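Long-range contacts in HTH-type transcriptional regulator KdgR (Escherichia coli, PDB 1YSP), which represses transcription of the genes for uptake and breakdown of 2-keto-3-deoxygluconate by binding DNA, the present chain being its C-terminal effector-type domain without the helix-turn-helix part: residues 10-14 with 37-41; 60-66 with 112-118; 73-77 with 100-104; 124-128 with 157-162. One frame throughout, in Å; residues are numbered along the deposited sequence.

Contact 1 (10-14 with 37-41)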
loop_
_atom_site.group_PDB
_atom_site.type_symbol
_atom_site.label_atom_id
_atom_site.label_comp_id
_atom_site.label_asym_id
_atom_site.label_seq_id
_atom_site.Cartn_x
_atom_site.Cartn_y
_atom_site.Cartn_z
ATOM N N ASP A 10 -5.141 -0.461 -14.208
ATOM C CA ASP A 10 -5.011 -1.760 -14.862
ATOM C C ASP A 10 -3.827 -1.770 -15.830
ATOM O O ASP A 10 -3.039 -2.755 -15.859
ATOM C CB ASP A 10 -6.317 -2.156 -15.585
ATOM C CG ASP A 10 -6.145 -3.417 -16.430
ATOM O OD1 ASP A 10 -5.944 -4.522 -15.857
ATOM O OD2 ASP A 10 -6.165 -3.290 -17.689
ATOM N N ILE A 11 -3.709 -0.688 -16.621
ATOM C CA ILE A 11 -2.620 -0.518 -17.575
ATOM C C ILE A 11 -1.233 -0.463 -16.925
ATOM O O ILE A 11 -0.285 -1.117 -17.364
ATOM C CB ILE A 11 -2.861 0.788 -18.469
ATOM C CG1 ILE A 11 -4.105 0.555 -19.352
ATOM C CG2 ILE A 11 -1.640 1.160 -19.292
ATOM C CD1 ILE A 11 -4.880 1.848 -19.695
ATOM N N GLN A 12 -1.130 0.326 -15.863
ATOM C CA GLN A 12 0.152 0.508 -15.207
ATOM C C GLN A 12 0.538 -0.725 -14.382
ATOM O O GLN A 12 1.746 -1.043 -14.249
ATOM C CB GLN A 12 0.131 1.781 -14.346
ATOM C CG GLN A 12 -0.124 3.054 -15.138
ATOM C CD GLN A 12 0.922 3.291 -16.194
ATOM O OE1 GLN A 12 2.115 3.014 -15.987
ATOM N NE2 GLN A 12 0.490 3.807 -17.360
ATOM N N MET A 13 -0.463 -1.415 -13.873
ATOM C CA MET A 13 -0.227 -2.678 -13.115
ATOM C C MET A 13 0.248 -3.800 -14.041
ATOM O O MET A 13 1.144 -4.583 -13.717
ATOM C CB MET A 13 -1.480 -3.081 -12.372
ATOM C CG MET A 13 -1.825 -2.121 -11.166
ATOM S SD MET A 13 -3.491 -2.393 -10.536
ATOM C CE MET A 13 -3.346 -3.979 -9.706
ATOM N N ARG A 14 -0.374 -3.886 -15.222
ATOM C CA ARG A 14 0.102 -4.857 -16.220
ATOM C C ARG A 14 1.544 -4.559 -16.631
ATOM O O ARG A 14 2.358 -5.490 -16.728
ATOM C CB ARG A 14 -0.869 -4.983 -17.414
ATOM C CG ARG A 14 -2.216 -5.619 -17.031
ATOM C CD ARG A 14 -3.357 -5.325 -18.074
ATOM N NE ARG A 14 -4.551 -6.064 -17.694
ATOM C CZ ARG A 14 -4.845 -7.303 -18.056
ATOM N NH1 ARG A 14 -4.071 -7.967 -18.894
ATOM N NH2 ARG A 14 -5.928 -7.870 -17.585
ATOM N N ILE A 37 -9.173 -3.558 -4.762
ATOM C CA ILE A 37 -10.063 -3.251 -5.892
ATOM C C ILE A 37 -9.550 -3.743 -7.275
ATOM O O ILE A 37 -10.375 -3.970 -8.187
ATOM C CB ILE A 37 -10.479 -1.757 -5.907
ATOM C CG1 ILE A 37 -9.249 -0.827 -5.983
ATOM C CG2 ILE A 37 -11.317 -1.441 -4.637
ATOM C CD1 ILE A 37 -9.560 0.664 -6.163
ATOM N N HIS A 38 -8.226 -3.923 -7.434
ATOM C CA HIS A 38 -7.662 -4.578 -8.643
ATOM C C HIS A 38 -6.456 -5.448 -8.288
ATOM O O HIS A 38 -5.831 -5.239 -7.259
ATOM C CB HIS A 38 -7.294 -3.554 -9.728
ATOM C CG HIS A 38 -7.199 -4.134 -11.117
ATOM N ND1 HIS A 38 -8.049 -5.116 -11.583
ATOM C CD2 HIS A 38 -6.385 -3.823 -12.155
ATOM C CE1 HIS A 38 -7.746 -5.400 -12.841
ATOM N NE2 HIS A 38 -6.736 -4.631 -13.214
ATOM N N LYS A 39 -6.154 -6.447 -9.117
ATOM C CA LYS A 39 -4.965 -7.279 -8.908
ATOM C C LYS A 39 -4.457 -7.759 -10.264
ATOM O O LYS A 39 -5.279 -8.034 -11.165
ATOM C CB LYS A 39 -5.349 -8.506 -8.051
ATOM C CG LYS A 39 -4.198 -9.228 -7.443
ATOM C CD LYS A 39 -4.597 -10.594 -6.770
ATOM C CE LYS A 39 -3.349 -11.386 -6.356
ATOM N NZ LYS A 39 -3.661 -12.773 -5.923
ATOM N N ILE A 40 -3.135 -7.823 -10.413
ATOM C CA ILE A 40 -2.494 -8.539 -11.525
ATOM C C ILE A 40 -1.562 -9.580 -10.892
ATOM O O ILE A 40 -0.601 -9.225 -10.184
ATOM C CB ILE A 40 -1.705 -7.620 -12.468
ATOM C CG1 ILE A 40 -2.568 -6.461 -13.001
ATOM C CG2 ILE A 40 -1.006 -8.452 -13.586
ATOM C CD1 ILE A 40 -3.711 -6.852 -13.903
ATOM N N ASP A 41 -1.856 -10.857 -11.148
ATOM C CA ASP A 41 -1.206 -11.974 -10.447
ATOM C C ASP A 41 0.192 -12.298 -10.911
ATOM O O ASP A 41 0.532 -12.099 -12.077
ATOM C CB ASP A 41 -2.058 -13.240 -10.539
ATOM C CG ASP A 41 -2.826 -13.522 -9.265
ATOM O OD1 ASP A 41 -4.053 -13.278 -9.257
ATOM O OD2 ASP A 41 -2.202 -13.975 -8.268
#
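Helix 10-14 runs along strand 37-40, the two segments running roughly the same way, with 27° between their directions and 8.6 Å between the axes at closest approach. The nearest CA pairs are Asp-10 with His-38 at 7.3 Å and Met-13 with Ile-40 at 6.5 Å, so one turn of helix spans two strand residues whose side chains point toward it, while Lys-39 between them points away. The polar link is a hydrogen bond from His-38 NE2 to Asp-10 OD1, 2.8 Å and nearly straight. The same OD1 of Asp-10 also takes Arg-14 NE at 2.8 Å, a salt bridge along one helical turn, so a single carboxylate oxygen ties the imidazole to the guanidinium. Next to this, Met-13 SD meets the edge of the His-38 ring, 3.6 Å from CD2, a sulfur-aromatic contact, and Met-13 CE reaches Lys-39 CA at 3.8 Å. Met-13 CB rests on Ile-40 CG1 at 3.6 Å, and Ile-40 CD1 fits against Arg-14 CG at 3.7 Å. Within the strand segment, Lys-39 NZ makes a salt bridge with Asp-41 OD2 at 3.0 Å. Strand 33-40 pairs with strand 24-30, where Ile-37 and His-38 both face Leu-26 in a classic beta bulge. Met-13 also packs on Ile-24 and Leu-26, and Gln-12 touches helix 151-172, so helix 4-20 lies beside that C-terminal helix on the antiparallel sheet of the GAF-like IclR-family effector domain.

Contact 2 (60-66 with 112-118)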
loop_
_atom_site.group_PDB
_atom_site.type_symbol
_atom_site.label_atom_id
_atom_site.label_comp_id
_atom_site.label_asym_id
_atom_site.label_seq_id
_atom_site.Cartn_x
_atom_site.Cartn_y
_atom_site.Cartn_z
ATOM N N SER A 60 -1.253 -3.531 9.166
ATOM C CA SER A 60 -0.315 -4.629 8.814
ATOM C C SER A 60 -0.110 -4.803 7.288
ATOM O O SER A 60 0.585 -5.778 6.855
ATOM C CB SER A 60 -0.833 -5.961 9.351
ATOM O OG SER A 60 -2.112 -6.280 8.789
ATOM N N THR A 61 -0.734 -3.929 6.498
ATOM C CA THR A 61 -0.624 -3.956 5.025
ATOM C C THR A 61 0.165 -2.739 4.546
ATOM O O THR A 61 0.076 -1.687 5.163
ATOM C CB THR A 61 -2.016 -3.983 4.327
ATOM O OG1 THR A 61 -2.788 -2.806 4.667
ATOM C CG2 THR A 61 -2.752 -5.242 4.717
ATOM N N ALA A 62 0.941 -2.866 3.461
ATOM C CA ALA A 62 1.663 -1.747 2.908
ATOM C C ALA A 62 0.645 -0.690 2.375
ATOM O O ALA A 62 0.831 0.501 2.559
ATOM C CB ALA A 62 2.672 -2.216 1.790
ATOM N N ILE A 63 -0.414 -1.155 1.759
ATOM C CA ILE A 63 -1.466 -0.217 1.201
ATOM C C ILE A 63 -2.185 0.524 2.344
ATOM O O ILE A 63 -2.505 1.724 2.255
ATOM C CB ILE A 63 -2.474 -1.014 0.307
ATOM C CG1 ILE A 63 -1.796 -1.413 -1.044
ATOM C CG2 ILE A 63 -3.777 -0.183 0.068
ATOM C CD1 ILE A 63 -2.578 -2.531 -1.804
ATOM N N GLY A 64 -2.497 -0.205 3.417
ATOM C CA GLY A 64 -3.096 0.423 4.605
ATOM C C GLY A 64 -2.230 1.547 5.120
ATOM O O GLY A 64 -2.723 2.645 5.401
ATOM N N LYS A 65 -0.939 1.312 5.263
ATOM C CA LYS A 65 -0.052 2.368 5.719
ATOM C C LYS A 65 -0.074 3.601 4.822
ATOM O O LYS A 65 -0.074 4.747 5.304
ATOM C CB LYS A 65 1.357 1.896 5.889
ATOM C CG LYS A 65 1.417 0.827 7.055
ATOM C CD LYS A 65 2.845 0.375 7.284
ATOM C CE LYS A 65 2.802 -0.978 8.057
ATOM N NZ LYS A 65 4.187 -1.611 8.187
ATOM N N VAL A 66 -0.071 3.380 3.515
ATOM C CA VAL A 66 -0.045 4.568 2.657
ATOM C C VAL A 66 -1.390 5.287 2.596
ATOM O O VAL A 66 -1.403 6.491 2.346
ATOM C CB VAL A 66 0.533 4.300 1.175
ATOM C CG1 VAL A 66 1.961 3.602 1.193
ATOM C CG2 VAL A 66 -0.449 3.626 0.314
ATOM N N GLY A 112 5.233 2.693 1.794
ATOM C CA GLY A 112 4.896 1.934 3.016
ATOM C C GLY A 112 5.254 0.498 2.748
ATOM O O GLY A 112 5.386 0.071 1.588
ATOM N N GLU A 113 5.449 -0.267 3.817
ATOM C CA GLU A 113 5.814 -1.665 3.630
ATOM C C GLU A 113 5.044 -2.549 4.560
ATOM O O GLU A 113 4.525 -2.086 5.611
ATOM C CB GLU A 113 7.300 -1.895 3.914
ATOM C CG GLU A 113 8.314 -1.444 2.907
ATOM C CD GLU A 113 9.749 -1.837 3.378
ATOM O OE1 GLU A 113 10.455 -1.001 4.020
ATOM O OE2 GLU A 113 10.156 -2.986 3.115
ATOM N N ASP A 114 4.972 -3.828 4.198
ATOM C CA ASP A 114 4.527 -4.893 5.064
ATOM C C ASP A 114 5.692 -5.861 5.030
ATOM O O ASP A 114 5.860 -6.567 4.048
ATOM C CB ASP A 114 3.266 -5.568 4.493
ATOM C CG ASP A 114 3.009 -6.974 5.092
ATOM O OD1 ASP A 114 3.599 -7.359 6.141
ATOM O OD2 ASP A 114 2.212 -7.711 4.530
ATOM N N ASN A 115 6.514 -5.843 6.068
ATOM C CA ASN A 115 7.667 -6.718 6.166
ATOM C C ASN A 115 7.347 -7.904 7.091
ATOM O O ASN A 115 7.595 -7.865 8.309
ATOM C CB ASN A 115 8.876 -5.915 6.623
ATOM C CG ASN A 115 10.155 -6.737 6.669
ATOM O OD1 ASN A 115 10.186 -7.854 6.166
ATOM N ND2 ASN A 115 11.192 -6.198 7.305
ATOM N N GLU A 116 6.735 -8.919 6.508
ATOM C CA GLU A 116 6.218 -10.091 7.249
ATOM C C GLU A 116 5.407 -9.710 8.495
ATOM O O GLU A 116 5.570 -10.296 9.589
ATOM C CB GLU A 116 7.382 -11.034 7.631
ATOM C CG GLU A 116 8.187 -11.512 6.435
ATOM C CD GLU A 116 9.361 -12.432 6.886
ATOM O OE1 GLU A 116 10.431 -11.914 7.274
ATOM O OE2 GLU A 116 9.162 -13.647 6.824
ATOM N N GLU A 117 4.570 -8.684 8.327
ATOM C CA GLU A 117 3.653 -8.242 9.366
ATOM C C GLU A 117 2.304 -8.955 9.318
ATOM O O GLU A 117 1.647 -9.074 10.336
ATOM C CB GLU A 117 3.493 -6.711 9.276
ATOM C CG GLU A 117 4.767 -5.966 9.657
ATOM C CD GLU A 117 4.813 -4.576 9.096
ATOM O OE1 GLU A 117 3.874 -3.810 9.376
ATOM O OE2 GLU A 117 5.725 -4.281 8.303
ATOM N N GLN A 118 1.880 -9.429 8.141
ATOM C CA GLN A 118 0.652 -10.236 8.030
ATOM C C GLN A 118 0.914 -11.736 8.053
ATOM O O GLN A 118 0.164 -12.497 8.674
ATOM C CB GLN A 118 -0.092 -9.935 6.724
ATOM C CG GLN A 118 -0.785 -8.637 6.648
ATOM C CD GLN A 118 -1.729 -8.606 5.451
ATOM O OE1 GLN A 118 -2.940 -8.671 5.611
ATOM N NE2 GLN A 118 -1.170 -8.521 4.247
HETATM O O HOH W 1 0.694 -5.785 2.320
#
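In this GAF-like effector domain of the IclR family, the start of helix 62-69 packs against strand 112-115, outermost in the sheet within this chain, and the residues up to Gln-118, the short axes at 149° and 6.3 Å apart. Lys-65 reaches along the strand, and its NZ donates to Glu-113 O (2.6 Å) and to Glu-117 OE1 (2.5 Å), the latter a salt bridge. The other oxygen of that carboxylate, Glu-117 OE2, accepts from Asn-115 N at 2.8 Å. Asp-114 OD1 takes Glu-117 N at 2.7 Å, an Asx motif. The Glu-113 side chain points away and pairs with Arg-123. Thr-61 is the N-cap: its OG1 accepts from Gly-64 N at 2.9 Å and also bonds Pro-57 O. Gly-112 suits the tight fit, since a CB there would crowd Val-66 and Lys-65. Water 1 serves the helix start, accepting from Ala-62 N at 3.1 Å and donating weakly to Asp-114 OD2 at 3.3 Å.

Contact 3 (73-77 with 100-104)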
loop_
_atom_site.group_PDB
_atom_site.type_symbol
_atom_site.label_atom_id
_atom_site.label_comp_id
_atom_site.label_asym_id
_atom_site.label_seq_id
_atom_site.Cartn_x
_atom_site.Cartn_y
_atom_site.Cartn_z
ATOM N N ARG A 73 -3.983 13.653 11.051
ATOM C CA ARG A 73 -3.720 12.708 12.133
ATOM C C ARG A 73 -4.901 12.555 13.112
ATOM O O ARG A 73 -4.915 11.644 13.958
ATOM C CB ARG A 73 -2.453 13.103 12.888
ATOM C CG ARG A 73 -1.804 11.941 13.654
ATOM C CD ARG A 73 -0.525 11.392 12.973
ATOM N NE ARG A 73 -0.702 11.127 11.541
ATOM C CZ ARG A 73 0.250 10.681 10.720
ATOM N NH1 ARG A 73 1.482 10.421 11.171
ATOM N NH2 ARG A 73 -0.031 10.487 9.429
ATOM N N ASP A 74 -5.879 13.453 12.994
ATOM C CA ASP A 74 -7.107 13.345 13.778
ATOM C C ASP A 74 -8.136 12.468 13.094
ATOM O O ASP A 74 -8.775 11.652 13.755
ATOM C CB ASP A 74 -7.670 14.723 14.179
ATOM C CG ASP A 74 -7.381 15.052 15.643
ATOM O OD1 ASP A 74 -8.269 14.812 16.495
ATOM O OD2 ASP A 74 -6.264 15.501 15.961
ATOM N N GLU A 75 -8.262 12.613 11.777
ATOM C CA GLU A 75 -8.930 11.630 10.939
ATOM C C GLU A 75 -8.350 10.205 11.122
ATOM O O GLU A 75 -9.110 9.261 11.241
ATOM C CB GLU A 75 -8.818 12.030 9.477
ATOM C CG GLU A 75 -10.034 12.729 8.893
ATOM C CD GLU A 75 -10.245 12.315 7.456
ATOM O OE1 GLU A 75 -10.530 13.185 6.584
ATOM O OE2 GLU A 75 -10.091 11.098 7.202
ATOM N N VAL A 76 -7.017 10.084 11.168
ATOM C CA VAL A 76 -6.330 8.791 11.417
ATOM C C VAL A 76 -6.781 8.189 12.746
ATOM O O VAL A 76 -7.296 7.082 12.773
ATOM C CB VAL A 76 -4.764 8.901 11.359
ATOM C CG1 VAL A 76 -4.092 7.622 11.924
ATOM C CG2 VAL A 76 -4.266 9.180 9.918
ATOM N N LYS A 77 -6.589 8.922 13.853
ATOM C CA LYS A 77 -6.956 8.372 15.159
ATOM C C LYS A 77 -8.467 8.013 15.183
ATOM O O LYS A 77 -8.848 7.003 15.759
ATOM C CB LYS A 77 -6.502 9.299 16.304
ATOM C CG LYS A 77 -5.010 9.121 16.706
ATOM C CD LYS A 77 -4.615 10.028 17.905
ATOM C CE LYS A 77 -5.633 9.873 19.062
ATOM N NZ LYS A 77 -5.323 10.632 20.328
ATOM N N LEU A 100 1.572 5.241 14.679
ATOM C CA LEU A 100 1.696 6.653 14.262
ATOM C C LEU A 100 3.137 7.013 13.900
ATOM O O LEU A 100 3.377 7.598 12.834
ATOM C CB LEU A 100 1.054 7.603 15.281
ATOM C CG LEU A 100 -0.493 7.484 15.374
ATOM C CD1 LEU A 100 -1.111 8.528 16.317
ATOM C CD2 LEU A 100 -1.212 7.541 14.065
ATOM N N PRO A 101 4.132 6.598 14.708
ATOM C CA PRO A 101 5.523 6.823 14.273
ATOM C C PRO A 101 5.873 6.079 12.969
ATOM O O PRO A 101 6.649 6.578 12.168
ATOM C CB PRO A 101 6.364 6.289 15.468
ATOM C CG PRO A 101 5.469 6.446 16.639
ATOM C CD PRO A 101 4.106 6.001 16.062
ATOM N N VAL A 102 5.300 4.898 12.740
ATOM C CA VAL A 102 5.560 4.208 11.460
ATOM C C VAL A 102 4.991 5.041 10.278
ATOM O O VAL A 102 5.642 5.221 9.226
ATOM C CB VAL A 102 4.996 2.772 11.515
ATOM C CG1 VAL A 102 4.936 2.130 10.124
ATOM C CG2 VAL A 102 5.836 1.910 12.511
ATOM N N LEU A 103 3.801 5.582 10.474
ATOM C CA LEU A 103 3.185 6.427 9.446
ATOM C C LEU A 103 4.026 7.677 9.136
ATOM O O LEU A 103 4.056 8.152 7.977
ATOM C CB LEU A 103 1.766 6.784 9.849
ATOM C CG LEU A 103 0.792 5.605 10.004
ATOM C CD1 LEU A 103 -0.562 6.252 10.231
ATOM C CD2 LEU A 103 0.743 4.681 8.801
ATOM N N ASP A 104 4.695 8.213 10.159
ATOM C CA ASP A 104 5.642 9.328 9.972
ATOM C C ASP A 104 6.735 8.922 8.984
ATOM O O ASP A 104 7.062 9.682 8.040
ATOM C CB ASP A 104 6.326 9.753 11.283
ATOM C CG ASP A 104 5.408 10.465 12.257
ATOM O OD1 ASP A 104 4.339 10.959 11.891
ATOM O OD2 ASP A 104 5.790 10.492 13.451
#
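Leu-100, the first residue of 100-104, points toward helix 73-77 and reaches into the gap: its CD2 lies 3.6 Å from Val-76 CG1 and its CD1 4.0 Å from Lys-77 CG. Leu-100 CD2 also comes within 4.1 Å of Arg-73 CD. At Pro-101 the ring nitrogen can make no bond to the turn before, and the helix is kinked there; the side chain of Pro-101 points away from 73-77. Val-102 does not touch 73-77; its side chain packs on Lys-65 and Ile-93. One turn on from Leu-100, Leu-103 again points toward the partner, its CD1 4.1 Å from Val-76 CG1 and over one face of the Arg-73 guanidinium; it also touches Lys-65 and Leu-68 of helix 62-69. Asp-104 closes the segment with a salt bridge, its OD1 3.0 Å from Arg-73 NH1, the carboxylate approaching at the guanidinium edge. The axes stay 12.4 Å apart, with 138° between their directions, so the gap is spanned by side chains, with Arg-73 and the leucines reaching across. The result is a loosely spaced helix pair, an apolar centre bordered by an Arg-Asp bridge, within the helical part that links strands 55-57 and 112-115 of the IclR effector domain.

Contact 4 (124-128 with 157-162)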
loop_
_atom_site.group_PDB
_atom_site.type_symbol
_atom_site.label_atom_id
_atom_site.label_comp_id
_atom_site.label_asym_id
_atom_site.label_seq_id
_atom_site.Cartn_x
_atom_site.Cartn_y
_atom_site.Cartn_z
ATOM N N CYS A 124 5.523 -6.859 1.182
ATOM C CA CYS A 124 4.863 -5.982 0.198
ATOM C C CYS A 124 5.413 -4.578 0.338
ATOM O O CYS A 124 5.882 -4.169 1.431
ATOM C CB CYS A 124 3.332 -6.007 0.394
ATOM S SG CYS A 124 2.584 -7.595 -0.094
ATOM N N ILE A 125 5.442 -3.845 -0.779
ATOM C CA ILE A 125 5.885 -2.469 -0.780
ATOM C C ILE A 125 4.770 -1.676 -1.513
ATOM O O ILE A 125 4.239 -2.196 -2.503
ATOM C CB ILE A 125 7.211 -2.217 -1.557
ATOM C CG1 ILE A 125 8.367 -3.142 -1.065
ATOM C CG2 ILE A 125 7.551 -0.701 -1.561
ATOM C CD1 ILE A 125 9.507 -3.225 -2.088
ATOM N N ALA A 126 4.414 -0.480 -1.019
ATOM C CA ALA A 126 3.297 0.258 -1.687
ATOM C C ALA A 126 3.552 1.723 -1.715
ATOM O O ALA A 126 4.311 2.236 -0.875
ATOM C CB ALA A 126 1.969 -0.017 -0.985
ATOM N N VAL A 127 2.875 2.413 -2.667
ATOM C CA VAL A 127 2.995 3.829 -2.835
ATOM C C VAL A 127 1.609 4.443 -2.965
ATOM O O VAL A 127 0.683 3.767 -3.369
ATOM C CB VAL A 127 3.863 4.265 -4.090
ATOM C CG1 VAL A 127 5.382 3.837 -3.905
ATOM C CG2 VAL A 127 3.236 3.776 -5.383
ATOM N N PRO A 128 1.480 5.726 -2.571
ATOM C CA PRO A 128 0.169 6.399 -2.656
ATOM C C PRO A 128 -0.272 6.761 -4.095
ATOM O O PRO A 128 0.571 7.190 -4.898
ATOM C CB PRO A 128 0.397 7.655 -1.826
ATOM C CG PRO A 128 1.897 7.971 -2.019
ATOM C CD PRO A 128 2.524 6.586 -1.965
ATOM N N TYR A 157 12.041 -1.209 -7.171
ATOM C CA TYR A 157 10.585 -1.463 -7.058
ATOM C C TYR A 157 9.862 -0.186 -6.670
ATOM O O TYR A 157 8.802 0.101 -7.219
ATOM C CB TYR A 157 10.272 -2.588 -6.049
ATOM C CG TYR A 157 10.421 -3.981 -6.593
ATOM C CD1 TYR A 157 11.098 -4.237 -7.807
ATOM C CD2 TYR A 157 9.939 -5.065 -5.883
ATOM C CE1 TYR A 157 11.264 -5.500 -8.261
ATOM C CE2 TYR A 157 10.096 -6.356 -6.358
ATOM C CZ TYR A 157 10.770 -6.560 -7.545
ATOM O OH TYR A 157 10.909 -7.835 -8.006
ATOM N N VAL A 158 10.448 0.592 -5.771
ATOM C CA VAL A 158 9.820 1.833 -5.290
ATOM C C VAL A 158 9.767 2.830 -6.462
ATOM O O VAL A 158 8.739 3.489 -6.705
ATOM C CB VAL A 158 10.572 2.419 -4.071
ATOM C CG1 VAL A 158 10.172 3.901 -3.796
ATOM C CG2 VAL A 158 10.374 1.517 -2.804
ATOM N N ALA A 159 10.870 2.883 -7.206
ATOM C CA ALA A 159 10.979 3.815 -8.337
ATOM C C ALA A 159 9.953 3.464 -9.398
ATOM O O ALA A 159 9.224 4.360 -9.875
ATOM C CB ALA A 159 12.405 3.813 -8.902
ATOM N N MET A 160 9.796 2.173 -9.694
ATOM C CA MET A 160 8.785 1.784 -10.710
ATOM C C MET A 160 7.338 1.984 -10.214
ATOM O O MET A 160 6.439 2.321 -10.999
ATOM C CB MET A 160 8.937 0.332 -11.133
ATOM C CG MET A 160 10.264 0.022 -11.865
ATOM S SD MET A 160 10.349 -1.749 -12.235
ATOM C CE MET A 160 10.919 -2.420 -10.703
ATOM N N LEU A 161 7.095 1.700 -8.926
ATOM C CA LEU A 161 5.754 2.015 -8.329
ATOM C C LEU A 161 5.430 3.517 -8.467
ATOM O O LEU A 161 4.296 3.878 -8.818
ATOM C CB LEU A 161 5.738 1.607 -6.834
ATOM C CG LEU A 161 5.510 0.131 -6.638
ATOM C CD1 LEU A 161 5.787 -0.216 -5.140
ATOM C CD2 LEU A 161 4.091 -0.285 -7.022
ATOM N N HIS A 162 6.389 4.369 -8.126
ATOM C CA HIS A 162 6.192 5.821 -8.182
ATOM C C HIS A 162 5.869 6.287 -9.600
ATOM O O HIS A 162 4.941 7.084 -9.816
ATOM C CB HIS A 162 7.398 6.558 -7.647
ATOM C CG HIS A 162 7.397 6.702 -6.156
ATOM N ND1 HIS A 162 6.253 6.998 -5.435
ATOM C CD2 HIS A 162 8.403 6.639 -5.255
ATOM C CE1 HIS A 162 6.557 7.077 -4.152
ATOM N NE2 HIS A 162 7.852 6.866 -4.015
HETATM O O HOH W 2 3.397 7.695 -5.138
#
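Two strand side chains, Ile-125 and Val-127, project as bumps into the surface of helix 157-162, with Ala-126 between them pointing away. Ile-125 enters a hollow among Tyr-157, Val-158 and Leu-161: its CD1 is 4.1 Å from Tyr-157 CB, its CG2 3.8 Å from Val-158 CG2 and 4.0 Å from Leu-161 CD1. In turn Leu-161 CD1 rests 3.6 Å from Ile-125 O, against the strand backbone. Val-127 fills the next hollow, with CG2 3.6 Å from Leu-161 CB and CG1 over the His-162 ring, 3.7 Å from its centroid, a CH-pi contact. Beyond the apolar fit, water 2 joins Pro-128 O (2.9 Å) to His-162 ND1 (3.0 Å). The axes run 8.3 Å apart at 35°, close enough for the side chains of the helix and the sheet to interlock. Ala-126, on the reverse side, meets Ala-62 and Ile-63 of helix 62-69. Strand 123-130 is thus sandwiched between helices, the alpha/beta layering of a GAF-like domain, in which helix 151-172 lies along one face of the antiparallel sheet.

Contacts 1, 2 and 4 all reach one antiparallel sheet, contact 3 standing away from it. Contacts 2 and 4 meet directly, since strands 112-115 and 123-130 are neighbours: Gly-112 O lies 2.8 Å from Ala-126 N, and Ala-62 CB 3.6 Å from Ala-126 CB, so Ala-126, whose CB points away from helix 157-162, packs against Ala-62 of contact 2. Contact 3 falls in the chain between the two segments of contact 2 and touches it where Lys-65 O comes 3.6 Å from Leu-103 CD2. Contact 1 is separate, its centre about 13 Å from that of contact 4 and about 28 Å from that of contact 3, which lies on the opposite side of the chain's centre.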